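Local coordinates for protein phenylacetaldehyde dehydrogenase (Burkholderia cenocepacia, PDB 4O5H) that probably oxidises phenylacetaldehyde to phenylacetic acid with NAD+ as the electron acceptor, as a member of the aldehyde dehydrogenase family, at residues 99-104 with 137-142; 204-209 with 233-238; 60-65 with 213-218; 147-152 with 170-175. One frame throughout, in Å; residues are numbered along the deposited sequence.

Interaction 1: residues 99-104 with 137-142. With EDO (1,2-ethanediol), chain H.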
loop_
_atom_site.group_PDB
_atom_site.type_symbol
_atom_site.label_atom_id
_atom_site.label_comp_id
_atom_site.label_asym_id
_atom_site.label_seq_id
_atom_site.Cartn_x
_atom_site.Cartn_y
_atom_site.Cartn_z
ATOM N N LEU A 99 7.936 6.170 26.021
ATOM C CA LEU A 99 8.806 7.236 26.541
ATOM C C LEU A 99 9.912 6.705 27.438
ATOM O O LEU A 99 11.070 7.163 27.380
ATOM C CB LEU A 99 7.986 8.299 27.294
ATOM C CG LEU A 99 7.037 9.113 26.435
ATOM C CD1 LEU A 99 6.109 9.954 27.313
ATOM C CD2 LEU A 99 7.805 9.999 25.472
ATOM N N VAL A 100 9.569 5.727 28.259
ATOM C CA VAL A 100 10.540 5.026 29.087
ATOM C C VAL A 100 11.594 4.358 28.208
ATOM O O VAL A 100 12.775 4.437 28.489
ATOM C CB VAL A 100 9.845 3.966 29.989
ATOM C CG1 VAL A 100 10.876 3.077 30.683
ATOM C CG2 VAL A 100 8.986 4.664 31.048
ATOM N N LEU A 101 11.168 3.710 27.144
ATOM C CA LEU A 101 12.102 3.055 26.252
ATOM C C LEU A 101 13.059 4.042 25.589
ATOM O O LEU A 101 14.274 3.779 25.528
ATOM C CB LEU A 101 11.346 2.238 25.200
ATOM C CG LEU A 101 12.182 1.527 24.123
ATOM C CD1 LEU A 101 13.174 0.564 24.773
ATOM C CD2 LEU A 101 11.248 0.809 23.171
ATOM N N ALA A 102 12.549 5.195 25.151
ATOM C CA ALA A 102 13.428 6.198 24.582
ATOM C C ALA A 102 14.516 6.661 25.577
ATOM O O ALA A 102 15.670 6.828 25.200
ATOM C CB ALA A 102 12.629 7.394 24.085
ATOM N N ASP A 103 14.131 6.882 26.830
ATOM C CA ASP A 103 15.118 7.228 27.859
ATOM C C ASP A 103 16.151 6.112 28.090
ATOM O O ASP A 103 17.329 6.391 28.259
ATOM C CB ASP A 103 14.417 7.532 29.175
ATOM C CG ASP A 103 13.739 8.893 29.192
ATOM O OD1 ASP A 103 14.114 9.785 28.393
ATOM O OD2 ASP A 103 12.845 9.075 30.083
ATOM N N LEU A 104 15.700 4.855 28.119
ATOM C CA LEU A 104 16.609 3.735 28.306
ATOM C C LEU A 104 17.628 3.644 27.170
ATOM O O LEU A 104 18.775 3.321 27.419
ATOM C CB LEU A 104 15.844 2.417 28.441
ATOM C CG LEU A 104 15.061 2.189 29.733
ATOM C CD1 LEU A 104 14.206 0.948 29.625
ATOM C CD2 LEU A 104 15.997 2.015 30.923
ATOM N N GLN A 137 14.965 9.029 19.554
ATOM C CA GLN A 137 14.011 10.060 19.205
ATOM C C GLN A 137 12.825 9.503 18.427
ATOM O O GLN A 137 11.740 10.040 18.529
ATOM C CB GLN A 137 14.651 11.220 18.404
ATOM C CG GLN A 137 15.630 12.036 19.208
ATOM C CD GLN A 137 14.969 13.019 20.180
ATOM O OE1 GLN A 137 13.765 12.965 20.457
ATOM N NE2 GLN A 137 15.786 13.876 20.752
ATOM N N CYS A 138 13.040 8.454 17.624
ATOM C CA CYS A 138 11.944 7.851 16.895
ATOM C C CYS A 138 10.919 7.284 17.872
ATOM O O CYS A 138 9.740 7.541 17.739
ATOM C CB CYS A 138 12.430 6.737 15.980
ATOM S SG CYS A 138 11.114 6.055 14.943
ATOM N N PHE A 139 11.371 6.536 18.897
ATOM C CA PHE A 139 10.451 6.075 19.924
ATOM C C PHE A 139 9.756 7.226 20.657
ATOM O O PHE A 139 8.578 7.146 20.942
ATOM C CB PHE A 139 11.147 5.148 20.925
ATOM C CG PHE A 139 11.378 3.739 20.394
ATOM C CD1 PHE A 139 10.301 2.871 20.253
ATOM C CD2 PHE A 139 12.642 3.332 19.994
ATOM C CE1 PHE A 139 10.487 1.596 19.736
ATOM C CE2 PHE A 139 12.848 2.037 19.488
ATOM C CZ PHE A 139 11.762 1.179 19.349
ATOM N N ARG A 140 10.488 8.293 20.959
ATOM C CA ARG A 140 9.883 9.425 21.684
ATOM C C ARG A 140 8.833 10.145 20.807
ATOM O O ARG A 140 7.702 10.429 21.260
ATOM C CB ARG A 140 10.964 10.424 22.160
ATOM C CG ARG A 140 10.379 11.599 22.951
ATOM C CD ARG A 140 11.455 12.384 23.652
ATOM N NE ARG A 140 12.163 11.592 24.635
ATOM C CZ ARG A 140 13.466 11.318 24.602
ATOM N NH1 ARG A 140 14.251 11.755 23.632
ATOM N NH2 ARG A 140 14.022 10.578 25.568
ATOM N N TYR A 141 9.218 10.438 19.556
ATOM C CA TYR A 141 8.311 11.124 18.612
ATOM C C TYR A 141 7.018 10.309 18.449
ATOM O O TYR A 141 5.896 10.827 18.616
ATOM C CB TYR A 141 9.013 11.358 17.288
ATOM C CG TYR A 141 8.119 11.883 16.181
ATOM C CD1 TYR A 141 7.865 13.220 16.051
ATOM C CD2 TYR A 141 7.457 11.004 15.327
ATOM C CE1 TYR A 141 7.015 13.695 15.061
ATOM C CE2 TYR A 141 6.585 11.461 14.353
ATOM C CZ TYR A 141 6.389 12.819 14.217
ATOM O OH TYR A 141 5.506 13.279 13.243
ATOM N N MET A 142 7.159 9.003 18.186
ATOM C CA MET A 142 5.986 8.153 17.987
ATOM C C MET A 142 5.163 7.950 19.261
ATOM O O MET A 142 3.959 7.788 19.195
ATOM C CB MET A 142 6.421 6.797 17.388
ATOM C CG MET A 142 7.090 6.905 16.007
ATOM S SD MET A 142 5.956 7.529 14.757
ATOM C CE MET A 142 7.138 7.938 13.474
HETATM C C1 EDO H . 12.134 12.454 29.673
HETATM O O1 EDO H . 11.308 11.370 29.186
HETATM C C2 EDO H . 13.025 13.096 28.588
HETATM O O2 EDO H . 14.468 12.972 28.800
HETATM O O HOH W 1 11.370 10.067 26.762
#
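Leu101 and Phe139 meet methyl to ring. CD2 of Leu101 sits over one face of the Phe139 ring, 3.7 Å from the ring centroid and only 16° off the normal, a CH-pi contact displaced slightly toward the CE1 side. Beside it, the CB atoms of Ala102 and Phe139 lie 4.2 Å apart, and the small alanine lets the two backbones come close. This is the dense side of the contact, where Leu101 also packs on Leu223 and Ile224, and Phe139 on Ala192 and Ala196. The segments belong to helices 91-107 and 124-145, an antiparallel helix pair whose local axes approach to 8.0 Å at 161°, packed against helices 187-201 and 215-227, which lie on the Rossmann-like sheet of the aldehyde dehydrogenase fold. Toward solvent the character changes. Arg140 leaves its helix with CG anti to the backbone N, brings CG to 3.9 Å from CD2 of Leu99, and then bends at chi3, which lays its guanidinium over CB of Ala102. NH2 of Arg140 forms a salt bridge with OD1 of Asp103 at 2.9 Å, but the hydrogen bond is weak, bent to 127° at the hydrogen; the carboxylate and guanidinium planes are well out of parallel. NH1 has Glu106 as a stronger partner. NE donates to a water, 2.7 Å from its oxygen, and the same water donates to the Leu99 carbonyl O. A 1,2-ethanediol, probably from the crystallisation liquor, bonds through O1 to Asp103 OD2 at 2.9 Å.

Interaction 2: residues 204-209 with 233-238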
loop_
_atom_site.group_PDB
_atom_site.type_symbol
_atom_site.label_atom_id
_atom_site.label_comp_id
_atom_site.label_asym_id
_atom_site.label_seq_id
_atom_site.Cartn_x
_atom_site.Cartn_y
_atom_site.Cartn_z
ATOM N N THR A 204 1.315 -5.466 17.404
ATOM C CA THR A 204 2.404 -6.273 17.945
ATOM C C THR A 204 3.317 -6.622 16.799
ATOM O O THR A 204 2.948 -6.413 15.633
ATOM C CB THR A 204 1.903 -7.562 18.667
ATOM O OG1 THR A 204 1.194 -8.395 17.751
ATOM C CG2 THR A 204 1.013 -7.186 19.798
ATOM N N VAL A 205 4.527 -7.103 17.094
ATOM C CA VAL A 205 5.585 -7.143 16.102
ATOM C C VAL A 205 6.441 -8.383 16.235
ATOM O O VAL A 205 6.826 -8.758 17.338
ATOM C CB VAL A 205 6.585 -5.965 16.284
ATOM C CG1 VAL A 205 7.576 -5.886 15.121
ATOM C CG2 VAL A 205 5.887 -4.639 16.332
ATOM N N VAL A 206 6.746 -9.010 15.103
ATOM C CA VAL A 206 7.840 -9.941 14.988
ATOM C C VAL A 206 8.924 -9.262 14.133
ATOM O O VAL A 206 8.713 -8.987 12.950
ATOM C CB VAL A 206 7.415 -11.263 14.349
ATOM C CG1 VAL A 206 8.591 -12.220 14.271
ATOM C CG2 VAL A 206 6.266 -11.884 15.135
ATOM N N LEU A 207 10.082 -9.034 14.736
ATOM C CA LEU A 207 11.213 -8.401 14.057
ATOM C C LEU A 207 12.267 -9.431 13.653
ATOM O O LEU A 207 12.644 -10.279 14.466
ATOM C CB LEU A 207 11.897 -7.392 14.980
ATOM C CG LEU A 207 13.098 -6.666 14.338
ATOM C CD1 LEU A 207 12.627 -5.689 13.272
ATOM C CD2 LEU A 207 13.924 -5.939 15.360
ATOM N N LYS A 208 12.695 -9.381 12.394
ATOM C CA LYS A 208 13.786 -10.215 11.890
ATOM C C LYS A 208 14.953 -9.289 11.506
ATOM O O LYS A 208 14.981 -8.738 10.428
ATOM C CB LYS A 208 13.358 -11.017 10.663
ATOM C CG LYS A 208 13.988 -12.412 10.537
ATOM C CD LYS A 208 15.490 -12.510 10.432
ATOM C CE LYS A 208 15.875 -12.405 8.970
ATOM N NZ LYS A 208 17.301 -12.144 8.749
ATOM N N PRO A 209 15.916 -9.123 12.385
ATOM C CA PRO A 209 17.097 -8.340 11.976
ATOM C C PRO A 209 17.907 -9.059 10.888
ATOM O O PRO A 209 17.803 -10.268 10.707
ATOM C CB PRO A 209 17.920 -8.215 13.270
ATOM C CG PRO A 209 17.272 -9.079 14.257
ATOM C CD PRO A 209 15.967 -9.560 13.774
ATOM N N VAL A 233 4.502 -8.634 22.746
ATOM C CA VAL A 233 4.273 -7.419 21.993
ATOM C C VAL A 233 5.393 -7.168 20.977
ATOM O O VAL A 233 5.124 -6.738 19.859
ATOM C CB VAL A 233 4.056 -6.198 22.936
ATOM C CG1 VAL A 233 3.960 -4.911 22.152
ATOM C CG2 VAL A 233 2.756 -6.427 23.696
ATOM N N VAL A 234 6.635 -7.437 21.395
ATOM C CA VAL A 234 7.782 -7.454 20.512
ATOM C C VAL A 234 8.464 -8.811 20.657
ATOM O O VAL A 234 8.777 -9.247 21.765
ATOM C CB VAL A 234 8.785 -6.322 20.797
ATOM C CG1 VAL A 234 9.928 -6.355 19.796
ATOM C CG2 VAL A 234 8.092 -4.957 20.717
ATOM N N ASN A 235 8.684 -9.450 19.514
ATOM C CA ASN A 235 9.408 -10.713 19.392
ATOM C C ASN A 235 10.511 -10.514 18.377
ATOM O O ASN A 235 10.345 -9.751 17.418
ATOM C CB ASN A 235 8.469 -11.795 18.888
ATOM C CG ASN A 235 7.189 -11.866 19.689
ATOM O OD1 ASN A 235 7.151 -12.527 20.726
ATOM N ND2 ASN A 235 6.187 -11.083 19.298
ATOM N N ILE A 236 11.663 -11.125 18.625
ATOM C CA ILE A 236 12.858 -10.905 17.811
ATOM C C ILE A 236 13.487 -12.224 17.436
ATOM O O ILE A 236 13.953 -12.969 18.303
ATOM C CB ILE A 236 13.893 -10.058 18.519
ATOM C CG1 ILE A 236 13.275 -8.737 18.976
ATOM C CG2 ILE A 236 15.068 -9.726 17.579
ATOM C CD1 ILE A 236 14.170 -7.847 19.832
ATOM N N VAL A 237 13.525 -12.504 16.137
ATOM C CA VAL A 237 14.018 -13.779 15.624
ATOM C C VAL A 237 15.208 -13.558 14.739
ATOM O O VAL A 237 15.149 -12.701 13.859
ATOM C CB VAL A 237 12.931 -14.567 14.850
ATOM C CG1 VAL A 237 11.840 -15.033 15.794
ATOM C CG2 VAL A 237 12.264 -13.750 13.772
ATOM N N THR A 238 16.280 -14.326 14.939
ATOM C CA THR A 238 17.542 -14.099 14.194
ATOM C C THR A 238 17.725 -15.258 13.242
ATOM O O THR A 238 17.196 -16.334 13.491
ATOM C CB THR A 238 18.741 -14.016 15.133
ATOM O OG1 THR A 238 18.716 -15.112 16.087
ATOM C CG2 THR A 238 18.725 -12.691 15.889
#
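The carbonyl oxygen of Val205 is gripped twice by one residue, Asn235. Backbone N of Asn235 donates to Val205 O at 2.9 Å, and the side-chain ND2 of Asn235 donates to Val205 O at 3.1 Å from above the carbonyl plane, 40° out of it. The second bond is possible because CG of Asn235 stands beside its own backbone N, which brings the amide back over the neighbouring strand. Gly232 O takes a further bond from ND2, while OD1 accepts from Gly36 N, and so the buried amide is well supplied. Strands 204-208 and 234-236 run parallel with an angle of 16° between them, the two strands of a beta-alpha-beta unit whose crossover helix is 215-227. The straightest link is Leu207 N to Asn235 O, 2.8 Å with an N-H...O angle of 178°; Val237 N then donates to Leu207 O. Side chains close both faces. CG1 of Val206 meets CG2 of Val237 at 4.0 Å beside helix 67-82, whereas Leu207 and Ile236 point to the other face, toward helix 215-227. Past the strand end, CD of Pro209 rests on CG2 of Ile236 at 3.9 Å, and Lys208 folds back through bends at chi2 and chi3 until NZ donates to Pro209 O, 2.8 Å away. Two backbone carbonyls, Pro209 O and Gly239 O, thus fix the position of NZ.

Interaction 3: residues 60-65 with 213-218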
loop_
_atom_site.group_PDB
_atom_site.type_symbol
_atom_site.label_atom_id
_atom_site.label_comp_id
_atom_site.label_asym_id
_atom_site.label_seq_id
_atom_site.Cartn_x
_atom_site.Cartn_y
_atom_site.Cartn_z
ATOM N N ALA A 60 30.599 -13.098 18.351
ATOM C CA ALA A 60 29.410 -13.603 19.002
ATOM C C ALA A 60 28.796 -14.657 18.107
ATOM O O ALA A 60 29.167 -14.786 16.949
ATOM C CB ALA A 60 28.374 -12.484 19.252
ATOM N N ARG A 61 27.814 -15.358 18.660
ATOM C CA ARG A 61 26.956 -16.260 17.917
ATOM C C ARG A 61 25.508 -16.041 18.331
ATOM O O ARG A 61 25.218 -15.802 19.490
ATOM C CB ARG A 61 27.352 -17.687 18.208
ATOM C CG ARG A 61 28.823 -17.975 17.926
ATOM C CD ARG A 61 29.196 -19.363 18.370
ATOM N NE ARG A 61 28.708 -20.364 17.435
ATOM C CZ ARG A 61 28.727 -21.686 17.661
ATOM N NH1 ARG A 61 29.217 -22.187 18.809
ATOM N NH2 ARG A 61 28.252 -22.523 16.726
ATOM N N VAL A 62 24.597 -16.126 17.382
ATOM C CA VAL A 62 23.161 -15.967 17.678
ATOM C C VAL A 62 22.386 -17.156 17.103
ATOM O O VAL A 62 22.902 -17.863 16.218
ATOM C CB VAL A 62 22.592 -14.645 17.135
ATOM C CG1 VAL A 62 23.358 -13.466 17.721
ATOM C CG2 VAL A 62 22.586 -14.620 15.615
ATOM N N PRO A 63 21.140 -17.380 17.577
ATOM C CA PRO A 63 20.376 -18.446 16.994
ATOM C C PRO A 63 20.122 -18.287 15.506
ATOM O O PRO A 63 19.891 -17.174 15.025
ATOM C CB PRO A 63 19.068 -18.424 17.771
ATOM C CG PRO A 63 19.470 -17.855 19.104
ATOM C CD PRO A 63 20.435 -16.768 18.699
ATOM N N GLU A 64 20.116 -19.430 14.821
ATOM C CA GLU A 64 19.710 -19.524 13.432
ATOM C C GLU A 64 18.291 -20.127 13.345
ATOM O O GLU A 64 18.117 -21.345 13.304
ATOM C CB GLU A 64 20.698 -20.400 12.675
ATOM C CG GLU A 64 20.404 -20.409 11.186
ATOM C CD GLU A 64 20.791 -21.682 10.486
ATOM O OE1 GLU A 64 21.830 -22.299 10.761
ATOM O OE2 GLU A 64 20.021 -22.059 9.635
ATOM N N ALA A 65 17.286 -19.253 13.302
ATOM C CA ALA A 65 15.874 -19.665 13.358
ATOM C C ALA A 65 15.432 -20.289 12.063
ATOM O O ALA A 65 15.885 -19.892 11.015
ATOM C CB ALA A 65 14.989 -18.477 13.638
ATOM N N THR A 213 23.824 -8.468 11.001
ATOM C CA THR A 213 23.838 -7.488 12.124
ATOM C C THR A 213 22.705 -7.716 13.138
ATOM O O THR A 213 21.757 -6.910 13.236
ATOM C CB THR A 213 23.706 -6.056 11.594
ATOM O OG1 THR A 213 22.539 -5.944 10.763
ATOM C CG2 THR A 213 24.942 -5.646 10.747
ATOM N N PRO A 214 22.771 -8.828 13.885
ATOM C CA PRO A 214 21.684 -9.164 14.820
ATOM C C PRO A 214 21.813 -8.540 16.202
ATOM O O PRO A 214 20.833 -8.491 16.939
ATOM C CB PRO A 214 21.830 -10.655 14.971
ATOM C CG PRO A 214 23.318 -10.877 14.854
ATOM C CD PRO A 214 23.781 -9.904 13.798
ATOM N N LEU A 215 22.985 -8.026 16.558
ATOM C CA LEU A 215 23.258 -7.760 17.981
ATOM C C LEU A 215 22.506 -6.595 18.581
ATOM O O LEU A 215 22.008 -6.720 19.716
ATOM C CB LEU A 215 24.744 -7.601 18.232
ATOM C CG LEU A 215 25.606 -8.844 17.959
ATOM C CD1 LEU A 215 27.067 -8.539 18.246
ATOM C CD2 LEU A 215 25.156 -10.048 18.780
ATOM N N SER A 216 22.441 -5.449 17.894
ATOM C CA SER A 216 21.798 -4.274 18.530
ATOM C C SER A 216 20.293 -4.512 18.738
ATOM O O SER A 216 19.716 -4.037 19.713
ATOM C CB SER A 216 22.094 -2.969 17.785
ATOM O OG SER A 216 21.627 -3.020 16.448
ATOM N N ALA A 217 19.699 -5.302 17.851
ATOM C CA ALA A 217 18.273 -5.650 17.988
ATOM C C ALA A 217 18.017 -6.521 19.224
ATOM O O ALA A 217 17.061 -6.290 19.940
ATOM C CB ALA A 217 17.773 -6.347 16.742
ATOM N N LEU A 218 18.919 -7.467 19.497
ATOM C CA LEU A 218 18.829 -8.268 20.695
ATOM C C LEU A 218 18.974 -7.385 21.934
ATOM O O LEU A 218 18.230 -7.575 22.873
ATOM C CB LEU A 218 19.842 -9.429 20.712
ATOM C CG LEU A 218 19.597 -10.454 19.568
ATOM C CD1 LEU A 218 20.643 -11.533 19.598
ATOM C CD2 LEU A 218 18.205 -11.082 19.673
#
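Val62 faces Pro214, Leu215 and Leu218, and through them a two-stranded antiparallel sheet, 47-52 with 57-63, packs on the N-terminal part of helix 215-227, the crossover helix of a beta-alpha-beta unit. The contact is a worked case of purely apolar docking of strand on helix: no hydrogen bond passes between the segments. From its CB, which points at the helix, Val62 divides into two methyl branches. CG1, anti to the carbonyl carbon (chi1 -58°), enters among three side chains, touching CG of Pro214, CD2 of Leu215 at 4.0 Å and, most closely, CD1 of Leu218 at 3.8 Å. CG2, lying between the backbone N and the carbonyl carbon, turns only to the proline, at 3.9 Å from CG of Pro214 and 4.1 Å from CB of Pro214. The pyrrolidine ring thus offers its CG to both branches, while the leucines offer one methyl each. Two residues back on the strand, Ala60 points the same way and adds its CB to the patch. Strand 47-52 extends the apolar surface, with Val50 packing on Pro214 and Leu215. Nearby, Leu215 N is bonded to Asp119, which belongs to the sodium site together with Val51 and Asp212; the side chain of Pro214 lies about 5 Å from the ion. From the helix, CD2 of Leu215 also reaches the strand, coming to 4.1 Å from CB of Ala60.

Interaction 4: residues 147-152 with 170-175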
loop_
_atom_site.group_PDB
_atom_site.type_symbol
_atom_site.label_atom_id
_atom_site.label_comp_id
_atom_site.label_asym_id
_atom_site.label_seq_id
_atom_site.Cartn_x
_atom_site.Cartn_y
_atom_site.Cartn_z
ATOM N N THR A 147 -1.398 9.019 21.687
ATOM C CA THR A 147 -2.582 9.644 22.236
ATOM C C THR A 147 -3.317 10.551 21.247
ATOM O O THR A 147 -4.314 11.142 21.628
ATOM C CB THR A 147 -2.246 10.474 23.497
ATOM O OG1 THR A 147 -1.077 11.243 23.255
ATOM C CG2 THR A 147 -1.968 9.506 24.688
ATOM N N LYS A 148 -2.854 10.613 19.990
ATOM C CA LYS A 148 -3.315 11.609 19.039
ATOM C C LYS A 148 -3.743 11.004 17.702
ATOM O O LYS A 148 -3.776 11.699 16.675
ATOM C CB LYS A 148 -2.211 12.615 18.842
ATOM C CG LYS A 148 -1.868 13.374 20.119
ATOM C CD LYS A 148 -0.614 14.169 19.984
ATOM C CE LYS A 148 -0.159 14.752 21.331
ATOM N NZ LYS A 148 0.282 13.679 22.274
ATOM N N ILE A 149 -4.086 9.729 17.700
ATOM C CA ILE A 149 -4.575 9.097 16.470
ATOM C C ILE A 149 -6.077 9.394 16.401
ATOM O O ILE A 149 -6.794 9.031 17.320
ATOM C CB ILE A 149 -4.298 7.613 16.493
ATOM C CG1 ILE A 149 -2.788 7.400 16.406
ATOM C CG2 ILE A 149 -4.941 6.905 15.294
ATOM C CD1 ILE A 149 -2.338 6.112 17.020
ATOM N N GLU A 150 -6.526 10.093 15.346
ATOM C CA GLU A 150 -7.899 10.549 15.271
ATOM C C GLU A 150 -8.598 10.044 14.024
ATOM O O GLU A 150 -8.022 10.012 12.986
ATOM C CB GLU A 150 -7.978 12.055 15.407
ATOM C CG GLU A 150 -7.479 12.492 16.770
ATOM C CD GLU A 150 -7.584 13.970 17.063
ATOM O OE1 GLU A 150 -7.991 14.774 16.158
ATOM O OE2 GLU A 150 -7.181 14.355 18.213
ATOM N N GLY A 151 -9.829 9.525 14.183
ATOM C CA GLY A 151 -10.707 9.272 13.030
ATOM C C GLY A 151 -11.484 10.526 12.680
ATOM O O GLY A 151 -11.187 11.591 13.223
ATOM N N SER A 152 -12.434 10.409 11.755
ATOM C CA SER A 152 -13.238 11.526 11.282
ATOM C C SER A 152 -14.717 11.322 11.531
ATOM O O SER A 152 -15.210 10.212 11.439
ATOM C CB SER A 152 -13.083 11.678 9.778
ATOM O OG SER A 152 -11.728 11.855 9.421
ATOM N N THR A 170 -15.262 7.415 11.112
ATOM C CA THR A 170 -14.208 6.453 10.908
ATOM C C THR A 170 -13.437 6.239 12.213
ATOM O O THR A 170 -13.298 7.168 13.049
ATOM C CB THR A 170 -13.231 6.838 9.772
ATOM O OG1 THR A 170 -12.559 8.044 10.118
ATOM C CG2 THR A 170 -13.977 7.022 8.459
ATOM N N ARG A 171 -12.995 5.008 12.403
ATOM C CA ARG A 171 -12.117 4.590 13.498
ATOM C C ARG A 171 -10.842 4.142 12.926
ATOM O O ARG A 171 -10.821 3.497 11.860
ATOM C CB ARG A 171 -12.605 3.319 14.144
ATOM C CG ARG A 171 -13.811 3.447 14.974
ATOM C CD ARG A 171 -14.404 2.088 15.365
ATOM N NE ARG A 171 -13.475 1.130 15.930
ATOM C CZ ARG A 171 -13.061 1.084 17.188
ATOM N NH1 ARG A 171 -13.500 1.940 18.104
ATOM N NH2 ARG A 171 -12.204 0.155 17.533
ATOM N N LYS A 172 -9.745 4.432 13.605
ATOM C CA LYS A 172 -8.479 3.930 13.146
ATOM C C LYS A 172 -8.089 2.813 14.094
ATOM O O LYS A 172 -8.011 3.036 15.288
ATOM C CB LYS A 172 -7.458 5.062 13.046
ATOM C CG LYS A 172 -7.762 5.984 11.897
ATOM C CD LYS A 172 -6.627 6.951 11.652
ATOM C CE LYS A 172 -6.978 7.894 10.507
ATOM N NZ LYS A 172 -5.989 9.025 10.538
ATOM N N GLU A 173 -8.006 1.591 13.590
ATOM C CA GLU A 173 -7.684 0.465 14.436
ATOM C C GLU A 173 -6.263 0.049 14.116
ATOM O O GLU A 173 -5.786 0.307 13.022
ATOM C CB GLU A 173 -8.658 -0.660 14.153
ATOM C CG GLU A 173 -10.105 -0.212 14.422
ATOM C CD GLU A 173 -11.118 -1.331 14.275
ATOM O OE1 GLU A 173 -10.811 -2.330 13.600
ATOM O OE2 GLU A 173 -12.239 -1.176 14.833
ATOM N N PRO A 174 -5.563 -0.546 15.068
ATOM C CA PRO A 174 -4.236 -1.070 14.702
ATOM C C PRO A 174 -4.359 -2.091 13.566
ATOM O O PRO A 174 -5.310 -2.862 13.534
ATOM C CB PRO A 174 -3.736 -1.763 15.973
ATOM C CG PRO A 174 -4.860 -1.747 16.934
ATOM C CD PRO A 174 -5.939 -0.852 16.438
ATOM N N VAL A 175 -3.400 -2.099 12.656
ATOM C CA VAL A 175 -3.489 -3.049 11.548
ATOM C C VAL A 175 -3.453 -4.475 12.088
ATOM O O VAL A 175 -4.047 -5.365 11.497
ATOM C CB VAL A 175 -2.484 -2.738 10.433
ATOM C CG1 VAL A 175 -1.035 -2.976 10.867
ATOM C CG2 VAL A 175 -2.828 -3.509 9.178
#
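Ile149 makes the first touch with strand 170-174, its CG2 resting 3.8 Å from CB of Lys172 and slightly farther from CD of the same chain. The lysine side chain is extended beyond CG, and it runs obliquely across the isoleucine toward the next residue of the loop. There Glu150 contributes its backbone rather than its side chain: Lys172 NZ donates a weak bond to Glu150 O at 3.3 Å, although the stronger partner of this ammonium is Asp498. With no side chain, Gly151 lies with its CA directly against the strand, 3.3 Å from Thr170 O in a CA-H...O contact of 158°. Ser152 then ties the end of the loop to Thr170 by two bonds. Its N donates to the hydroxyl OG1 of Thr170 at 2.9 Å, and its O accepts from Thr170 N at 2.8 Å, the donor lying in the carbonyl plane. OG1, set between the backbone N and carbonyl carbon of Thr170 (chi1 63°), accepts the Ser152 N-H where a backbone carbonyl would do so in a regular strand pair. The loop leads from helix 124-145 into strand 153-154, which pairs antiparallel with strand 166-181; on that long strand Arg171 and Glu173 make backbone hydrogen bonds with Lys504 and Glu502 of strand 501-509, and Thr170 packs on Pro479 of the second subunit.

Interactions 2 and 3 form the close pair, with centres about 12 Å apart, sharing the unit of strand 204-208, helix 215-227 and strand 234-236. They touch directly where Thr238 bonds to Pro63 and Ala65, so the small sheet of 57-63 is tied to the crossover unit. Interactions 1 and 2 have centres about 18 Å apart, the helices of interaction 1 packing on helices 187-201 and 215-227. Interactions 2 and 4, centres about 24 Å apart, share the mixed sheet through neighbouring strands 204-208 and 166-181. Along the chain, interactions 1, 4 and 2 close in series, whereas 3 spans from 60 to 218 and crosses 2. Interaction 4 alone of these strand contacts reaches the second subunit.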